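Local structure of protease (Helicobacter pylori, 5EUF) at residues Ile51-Met54 with Leu55-Asn59; Glu132-Arg135 with Trp136-Asn140; Leu146-Arg149 with Phe150-Ala154. The protein probably acts as a zinc-dependent M16-family protease and virulence factor that cleaves human junctional adhesion molecule A, weakening the gastric epithelial barrier. One frame throughout, in Å; residues are numbered along the deposited sequence.

Three short helical segments follow one another along the chain, all in the M16 peptidase part of the protein. Contact 1 lies on helix 51-58 and contact 2 at the end of helix 120-139. Their centres are about 16 Å apart. They meet at one zinc ion, where H53 and E133 are ligands. Contact 3 lies on helix 142-154, the next helix in the chain. Its centre is about 15 Å from that of contact 2 and about 22 Å from that of contact 1. R134 and F148 join contacts 2 and 3 through a cation-pi interaction. Contact 2 thus connects the metal site with a helix packed against the five-stranded sheet.

Contact 1 of 3, residues Ile51-Met54 with Leu55-Asn59; sequences IAHM and LEHLN. With ZN (zinc ion), chain G.
The carbonyl oxygen M54 O takes two backbone N-H groups from the next turn. L58 N reaches M54 O at 3.1 Å. H57 N adds a weak bond to the same oxygen. Nearly a turn earlier, L55 N bonds I51 O at 3.0 Å with a fairly straight N-H angle of 159°. Helix 51-58 carries the zinc-site residues on one face and apolar side chains on another. On the zinc face, CG of H53 lies anti to the backbone N (chi1 178°), which carries the ring out to the metal. H53 NE2 binds the zinc ion at 2.4 Å. H57 comes in from the following turn, and its ring is inclined 53° to that of H53. The closest atoms of the two rings are H53 CE1 and H57 CE1, 3.6 Å apart. In this model the H57 ring presents its CE1 edge to the zinc ion at 3.2 Å, and no nitrogen of H57 is bonded to it. The extended E56 chain crosses H53 obliquely, with E56 OE1 3.8 Å from H53 CD2. T86 holds E56 OE1 by a hydrogen bond. On the apolar face, M54, modelled as selenomethionine, bends at chi2 and brings its methyl CE against both methyls of L58, 3.7 Å from L58 CD1. F123, W174 and I179 also pack on M54. E133 from helix 120-139 supplies the other protein ligand seen at the zinc ion. H53, E56 and H57 form the HxxEH motif of M16 peptidases, in which E56 is the probable proton acceptor and H57 a probable zinc ligand.

Contact 2 of 3, residues Glu132-Arg135 with Trp136-Asn140; sequences EERR and WRTDN. With ZN (zinc ion), chain G.
From E132 to D139 the chain is helical, with W136 N bonding E132 O at 2.9 Å and a wider pi-type turn over 136-139. N140 is the first residue beyond the helix, and its N makes a weak bond to R135 O. The main side-chain link is the salt bridge between R134 and D139. R134 NE lies 2.7 Å from D139 OD1 and meets it on the syn side, 35° out of the carboxylate plane. R134 NH2 adds a weak bond to D139 OD1 at 3.1 Å. A bend at chi2 (77°) turns the R134 chain back toward the end of the helix. T138 CB sits over one face of the guanidinium, though the placement of T138 is doubtful. R134 also makes a cation-pi interaction with F148 of the next helix, while M168 packs on both R134 and D139. E133 leaves the helix in a different direction. Its extended chain carries OE2 to the zinc ion at 2.1 Å. This is the distal glutamate of the M16 zinc site, which joins the HxxEH helix from a separate helix.

Contact 3 of 3, residues Leu146-Arg149 with Phe150-Ala154; sequences LYFR and FFNTA
N152 lies about one turn beyond F148 and R149 and touches both. Its CB sits in the plane of the R149 guanidinium, at the edge, 3.3 Å from R149 NH1. CG follows beside the backbone N (chi1 -66°), which turns the amide back over the preceding turn, with N152 CG 3.3 Å from F148 O. At the tip, N152 OD1 lies 3.3 Å from F148 CD2, and the amide plane stands almost upright to the ring, at 87°. OD1 also takes a weak hydrogen bond from R149 NH1. The other tip atom, N152 ND2, approaches F148 CE2 and donates to H161 O, the stronger partner of the amide. R149 folds back at chi2 and chi3, which brings NH1 to N152. At the subunit boundary, V156 of the second subunit packs on N152. R149 forms a long, weak ion pair with D235 of that subunit, with R238 of that subunit also close by.

On another side of the helix, the edge of F151 points into the face of Y147 in a T-shaped pair. F151 CE2 lies 3.8 Å from Y147 CZ, offset toward the rim of the ring, and the two planes are 69° apart. The hydroxyl T153 OG1 donates to R149 O at 2.8 Å, nearly in line with the carbonyl. T153 N adds a weak bond to the same oxygen. N152 N bonds F148 O at 3.2 Å.

Helix 142-154 lies against the five-stranded sheet. L146 and F150 rest on strands 251-258 and 412-418, while R149 and T153 meet strand 238-243. F148 faces helix 120-139, and F167 meets its ring edge to face.

Contact 1 of 3, residues Ile51-Met54 with Leu55-Asn59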
loop_
_atom_site.group_PDB
_atom_site.type_symbol
_atom_site.label_atom_id
_atom_site.label_comp_id
_atom_site.label_asym_id
_atom_site.label_seq_id
_atom_site.Cartn_x
_atom_site.Cartn_y
_atom_site.Cartn_z
ATOM N N ILE B 51 9.609 10.507 3.377
ATOM C CA ILE B 51 10.235 11.746 2.927
ATOM C C ILE B 51 9.965 12.893 3.896
ATOM O O ILE B 51 10.851 13.702 4.178
ATOM C CB ILE B 51 9.750 12.140 1.515
ATOM C CG1 ILE B 51 10.222 11.108 0.489
ATOM C CG2 ILE B 51 10.260 13.519 1.129
ATOM C CD1 ILE B 51 9.963 11.511 -0.947
ATOM N N ALA B 52 8.740 12.953 4.410
ATOM C CA ALA B 52 8.365 13.976 5.379
ATOM C C ALA B 52 9.286 13.920 6.596
ATOM O O ALA B 52 9.666 14.952 7.151
ATOM C CB ALA B 52 6.911 13.809 5.798
ATOM N N HIS B 53 9.649 12.701 6.986
ATOM C CA HIS B 53 10.550 12.465 8.106
ATOM C C HIS B 53 11.997 12.821 7.766
ATOM O O HIS B 53 12.726 13.333 8.612
ATOM C CB HIS B 53 10.461 11.005 8.550
ATOM C CG HIS B 53 11.392 10.648 9.666
ATOM N ND1 HIS B 53 12.607 10.032 9.453
ATOM C CD2 HIS B 53 11.282 10.807 11.007
ATOM C CE1 HIS B 53 13.208 9.833 10.613
ATOM N NE2 HIS B 53 12.426 10.295 11.571
HETATM N N MSE B 54 12.410 12.542 6.533
HETATM C CA MSE B 54 13.759 12.883 6.082
HETATM C C MSE B 54 13.988 14.391 6.156
HETATM O O MSE B 54 15.056 14.846 6.569
HETATM C CB MSE B 54 13.999 12.376 4.656
HETATM C CG MSE B 54 15.305 12.850 4.009
HETATM SE SE MSE B 54 16.938 12.053 4.742
HETATM C CE MSE B 54 18.230 12.811 3.497
ATOM N N LEU B 55 12.971 15.158 5.768
ATOM C CA LEU B 55 13.034 16.617 5.805
ATOM C C LEU B 55 13.298 17.161 7.208
ATOM O O LEU B 55 13.862 18.243 7.362
ATOM C CB LEU B 55 11.739 17.218 5.263
ATOM C CG LEU B 55 11.594 17.221 3.744
ATOM C CD1 LEU B 55 10.285 17.880 3.341
ATOM C CD2 LEU B 55 12.775 17.934 3.111
ATOM N N GLU B 56 12.878 16.417 8.225
ATOM C CA GLU B 56 13.160 16.792 9.605
ATOM C C GLU B 56 14.667 16.844 9.835
ATOM O O GLU B 56 15.178 17.776 10.457
ATOM C CB GLU B 56 12.502 15.812 10.583
ATOM C CG GLU B 56 12.912 16.017 12.035
ATOM C CD GLU B 56 12.378 14.937 12.957
ATOM O OE1 GLU B 56 11.398 14.261 12.578
ATOM O OE2 GLU B 56 12.944 14.762 14.057
ATOM N N HIS B 57 15.374 15.842 9.318
ATOM C CA HIS B 57 16.828 15.782 9.443
ATOM C C HIS B 57 17.502 16.877 8.621
ATOM O O HIS B 57 18.458 17.507 9.073
ATOM C CB HIS B 57 17.354 14.410 9.010
ATOM C CG HIS B 57 17.090 13.315 9.998
ATOM N ND1 HIS B 57 15.845 13.087 10.544
ATOM C CD2 HIS B 57 17.910 12.377 10.529
ATOM C CE1 HIS B 57 15.911 12.059 11.373
ATOM N NE2 HIS B 57 17.153 11.611 11.381
ATOM N N LEU B 58 16.993 17.102 7.413
ATOM C CA LEU B 58 17.604 18.048 6.486
ATOM C C LEU B 58 17.315 19.501 6.851
ATOM O O LEU B 58 18.006 20.413 6.393
ATOM C CB LEU B 58 17.132 17.770 5.056
ATOM C CG LEU B 58 17.568 16.429 4.462
ATOM C CD1 LEU B 58 17.109 16.302 3.020
ATOM C CD2 LEU B 58 19.076 16.269 4.563
ATOM N N ASN B 59 16.299 19.713 7.681
ATOM C CA ASN B 59 15.898 21.064 8.068
ATOM C C ASN B 59 16.966 21.773 8.904
ATOM O O ASN B 59 16.957 22.996 9.035
ATOM C CB ASN B 59 14.573 21.019 8.834
ATOM C CG ASN B 59 13.799 22.322 8.736
ATOM O OD1 ASN B 59 13.243 22.647 7.685
ATOM N ND2 ASN B 59 13.750 23.068 9.835
HETATM ZN ZN ZN G . 14.017 10.472 13.367
#

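Contact 2 of 3, residues Glu132-Arg135 with Trp136-Asn140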
loop_
_atom_site.group_PDB
_atom_site.type_symbol
_atom_site.label_atom_id
_atom_site.label_comp_id
_atom_site.label_asym_id
_atom_site.label_seq_id
_atom_site.Cartn_x
_atom_site.Cartn_y
_atom_site.Cartn_z
ATOM N N GLU B 132 19.984 3.898 8.665
ATOM C CA GLU B 132 20.348 3.254 9.924
ATOM C C GLU B 132 19.180 3.327 10.899
ATOM O O GLU B 132 18.871 2.354 11.587
ATOM C CB GLU B 132 21.586 3.905 10.546
ATOM C CG GLU B 132 22.822 3.903 9.664
ATOM C CD GLU B 132 23.234 2.512 9.234
ATOM O OE1 GLU B 132 23.545 1.682 10.114
ATOM O OE2 GLU B 132 23.244 2.252 8.011
ATOM N N GLU B 133 18.536 4.491 10.946
ATOM C CA GLU B 133 17.403 4.722 11.837
ATOM C C GLU B 133 16.266 3.755 11.526
ATOM O O GLU B 133 15.493 3.382 12.409
ATOM C CB GLU B 133 16.919 6.173 11.725
ATOM C CG GLU B 133 15.833 6.561 12.725
ATOM C CD GLU B 133 15.428 8.025 12.619
ATOM O OE1 GLU B 133 16.201 8.822 12.045
ATOM O OE2 GLU B 133 14.332 8.377 13.110
ATOM N N ARG B 134 16.175 3.348 10.263
ATOM C CA ARG B 134 15.166 2.385 9.842
ATOM C C ARG B 134 15.524 0.973 10.292
ATOM O O ARG B 134 14.693 0.273 10.869
ATOM C CB ARG B 134 14.986 2.427 8.324
ATOM C CG ARG B 134 14.266 1.216 7.741
ATOM C CD ARG B 134 12.761 1.255 7.952
ATOM N NE ARG B 134 12.173 -0.070 7.759
ATOM C CZ ARG B 134 10.875 -0.305 7.593
ATOM N NH1 ARG B 134 10.011 0.700 7.582
ATOM N NH2 ARG B 134 10.442 -1.549 7.429
ATOM N N ARG B 135 16.760 0.552 10.038
ATOM C CA ARG B 135 17.148 -0.818 10.355
ATOM C C ARG B 135 17.165 -1.063 11.859
ATOM O O ARG B 135 16.736 -2.115 12.329
ATOM C CB ARG B 135 18.517 -1.163 9.764
ATOM C CG ARG B 135 18.748 -2.666 9.689
ATOM C CD ARG B 135 20.206 -3.038 9.494
ATOM N NE ARG B 135 20.395 -4.483 9.606
ATOM C CZ ARG B 135 21.577 -5.084 9.709
ATOM N NH1 ARG B 135 22.693 -4.366 9.720
ATOM N NH2 ARG B 135 21.642 -6.406 9.807
ATOM N N TRP B 136 17.652 -0.083 12.613
ATOM C CA TRP B 136 17.794 -0.237 14.054
ATOM C C TRP B 136 16.460 -0.185 14.795
ATOM O O TRP B 136 16.178 -1.045 15.629
ATOM C CB TRP B 136 18.735 0.834 14.611
ATOM C CG TRP B 136 20.193 0.511 14.426
ATOM C CD1 TRP B 136 20.727 -0.424 13.585
ATOM C CD2 TRP B 136 21.301 1.112 15.111
ATOM N NE1 TRP B 136 22.097 -0.435 13.697
ATOM C CE2 TRP B 136 22.474 0.498 14.628
ATOM C CE3 TRP B 136 21.414 2.114 16.082
ATOM C CZ2 TRP B 136 23.744 0.851 15.084
ATOM C CZ3 TRP B 136 22.676 2.463 16.533
ATOM C CH2 TRP B 136 23.823 1.833 16.034
ATOM N N ARG B 137 15.638 0.815 14.488
ATOM C CA ARG B 137 14.434 1.063 15.277
ATOM C C ARG B 137 13.142 0.561 14.631
ATOM O O ARG B 137 12.050 0.878 15.102
ATOM C CB ARG B 137 14.308 2.560 15.574
ATOM C CG ARG B 137 15.487 3.128 16.349
ATOM C CD ARG B 137 15.153 4.474 16.971
ATOM N NE ARG B 137 16.271 5.008 17.744
ATOM C CZ ARG B 137 16.183 6.050 18.564
ATOM N NH1 ARG B 137 15.025 6.673 18.728
ATOM N NH2 ARG B 137 17.255 6.466 19.226
ATOM N N THR B 138 13.261 -0.223 13.565
ATOM C CA THR B 138 12.089 -0.856 12.961
ATOM C C THR B 138 12.410 -2.257 12.456
ATOM O O THR B 138 11.740 -3.219 12.824
ATOM C CB THR B 138 11.515 -0.026 11.792
ATOM O OG1 THR B 138 12.567 0.712 11.163
ATOM C CG2 THR B 138 10.457 0.944 12.288
ATOM N N ASP B 139 13.433 -2.371 11.615
ATOM C CA ASP B 139 13.808 -3.664 11.052
ATOM C C ASP B 139 14.372 -4.586 12.124
ATOM O O ASP B 139 14.259 -5.807 12.025
ATOM C CB ASP B 139 14.826 -3.489 9.922
ATOM C CG ASP B 139 14.204 -2.933 8.656
ATOM O OD1 ASP B 139 13.068 -2.420 8.728
ATOM O OD2 ASP B 139 14.852 -3.006 7.590
ATOM N N ASN B 140 14.975 -3.996 13.151
ATOM C CA ASN B 140 15.569 -4.775 14.229
ATOM C C ASN B 140 15.147 -4.250 15.599
ATOM O O ASN B 140 15.973 -4.090 16.500
ATOM C CB ASN B 140 17.094 -4.777 14.106
ATOM C CG ASN B 140 17.722 -6.030 14.680
ATOM O OD1 ASN B 140 17.808 -7.060 14.008
ATOM N ND2 ASN B 140 18.166 -5.951 15.929
HETATM ZN ZN ZN G . 14.017 10.472 13.367
#

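Contact 3 of 3, residues Leu146-Arg149 with Phe150-Ala154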
loop_
_atom_site.group_PDB
_atom_site.type_symbol
_atom_site.label_atom_id
_atom_site.label_comp_id
_atom_site.label_asym_id
_atom_site.label_seq_id
_atom_site.Cartn_x
_atom_site.Cartn_y
_atom_site.Cartn_z
ATOM N N LEU B 146 6.625 -4.181 15.251
ATOM C CA LEU B 146 5.223 -4.414 15.582
ATOM C C LEU B 146 4.368 -3.209 15.210
ATOM O O LEU B 146 3.267 -3.354 14.678
ATOM C CB LEU B 146 5.073 -4.724 17.073
ATOM C CG LEU B 146 3.655 -4.961 17.589
ATOM C CD1 LEU B 146 3.055 -6.193 16.939
ATOM C CD2 LEU B 146 3.650 -5.097 19.104
ATOM N N TYR B 147 4.893 -2.022 15.493
ATOM C CA TYR B 147 4.225 -0.762 15.186
ATOM C C TYR B 147 4.028 -0.603 13.678
ATOM O O TYR B 147 2.948 -0.232 13.212
ATOM C CB TYR B 147 5.047 0.402 15.750
ATOM C CG TYR B 147 4.340 1.737 15.823
ATOM C CD1 TYR B 147 3.341 1.968 16.760
ATOM C CD2 TYR B 147 4.705 2.783 14.982
ATOM C CE1 TYR B 147 2.703 3.195 16.837
ATOM C CE2 TYR B 147 4.075 4.014 15.053
ATOM C CZ TYR B 147 3.076 4.214 15.982
ATOM O OH TYR B 147 2.451 5.436 16.055
ATOM N N PHE B 148 5.078 -0.904 12.922
ATOM C CA PHE B 148 5.053 -0.761 11.470
ATOM C C PHE B 148 4.148 -1.801 10.817
ATOM O O PHE B 148 3.273 -1.461 10.020
ATOM C CB PHE B 148 6.468 -0.870 10.908
ATOM C CG PHE B 148 6.600 -0.395 9.489
ATOM C CD1 PHE B 148 6.757 0.952 9.209
ATOM C CD2 PHE B 148 6.583 -1.296 8.438
ATOM C CE1 PHE B 148 6.886 1.394 7.905
ATOM C CE2 PHE B 148 6.713 -0.861 7.132
ATOM C CZ PHE B 148 6.866 0.485 6.865
ATOM N N ARG B 149 4.358 -3.068 11.164
ATOM C CA ARG B 149 3.584 -4.162 10.583
ATOM C C ARG B 149 2.098 -4.064 10.927
ATOM O O ARG B 149 1.254 -4.592 10.200
ATOM C CB ARG B 149 4.135 -5.516 11.044
ATOM C CG ARG B 149 5.530 -5.846 10.520
ATOM C CD ARG B 149 5.546 -6.088 9.014
ATOM N NE ARG B 149 4.778 -7.270 8.625
ATOM C CZ ARG B 149 3.562 -7.231 8.087
ATOM N NH1 ARG B 149 2.968 -6.067 7.866
ATOM N NH2 ARG B 149 2.939 -8.356 7.766
ATOM N N PHE B 150 1.773 -3.394 12.028
ATOM C CA PHE B 150 0.372 -3.212 12.394
ATOM C C PHE B 150 -0.335 -2.320 11.386
ATOM O O PHE B 150 -1.386 -2.681 10.854
ATOM C CB PHE B 150 0.228 -2.618 13.799
ATOM C CG PHE B 150 -1.194 -2.275 14.163
ATOM C CD1 PHE B 150 -2.045 -3.241 14.676
ATOM C CD2 PHE B 150 -1.684 -0.989 13.980
ATOM C CE1 PHE B 150 -3.358 -2.928 15.003
ATOM C CE2 PHE B 150 -2.992 -0.671 14.302
ATOM C CZ PHE B 150 -3.830 -1.641 14.814
ATOM N N PHE B 151 0.242 -1.151 11.128
ATOM C CA PHE B 151 -0.381 -0.191 10.229
ATOM C C PHE B 151 -0.429 -0.714 8.794
ATOM O O PHE B 151 -1.313 -0.342 8.024
ATOM C CB PHE B 151 0.347 1.153 10.295
ATOM C CG PHE B 151 -0.020 1.975 11.498
ATOM C CD1 PHE B 151 -1.167 2.750 11.499
ATOM C CD2 PHE B 151 0.776 1.966 12.633
ATOM C CE1 PHE B 151 -1.513 3.507 12.609
ATOM C CE2 PHE B 151 0.436 2.720 13.748
ATOM C CZ PHE B 151 -0.709 3.490 13.734
ATOM N N ASN B 152 0.512 -1.586 8.443
ATOM C CA ASN B 152 0.459 -2.282 7.160
ATOM C C ASN B 152 -0.802 -3.130 7.046
ATOM O O ASN B 152 -1.377 -3.271 5.964
ATOM C CB ASN B 152 1.688 -3.176 6.965
ATOM C CG ASN B 152 2.973 -2.388 6.834
ATOM O OD1 ASN B 152 4.060 -2.911 7.087
ATOM N ND2 ASN B 152 2.858 -1.126 6.436
ATOM N N THR B 153 -1.224 -3.693 8.174
ATOM C CA THR B 153 -2.366 -4.597 8.208
ATOM C C THR B 153 -3.683 -3.842 8.359
ATOM O O THR B 153 -4.642 -4.099 7.629
ATOM C CB THR B 153 -2.235 -5.615 9.361
ATOM O OG1 THR B 153 -0.925 -6.192 9.346
ATOM C CG2 THR B 153 -3.275 -6.717 9.229
ATOM N N ALA B 154 -3.718 -2.911 9.307
ATOM C CA ALA B 154 -4.937 -2.180 9.639
ATOM C C ALA B 154 -5.413 -1.300 8.488
ATOM O O ALA B 154 -6.615 -1.170 8.254
ATOM C CB ALA B 154 -4.718 -1.340 10.890
#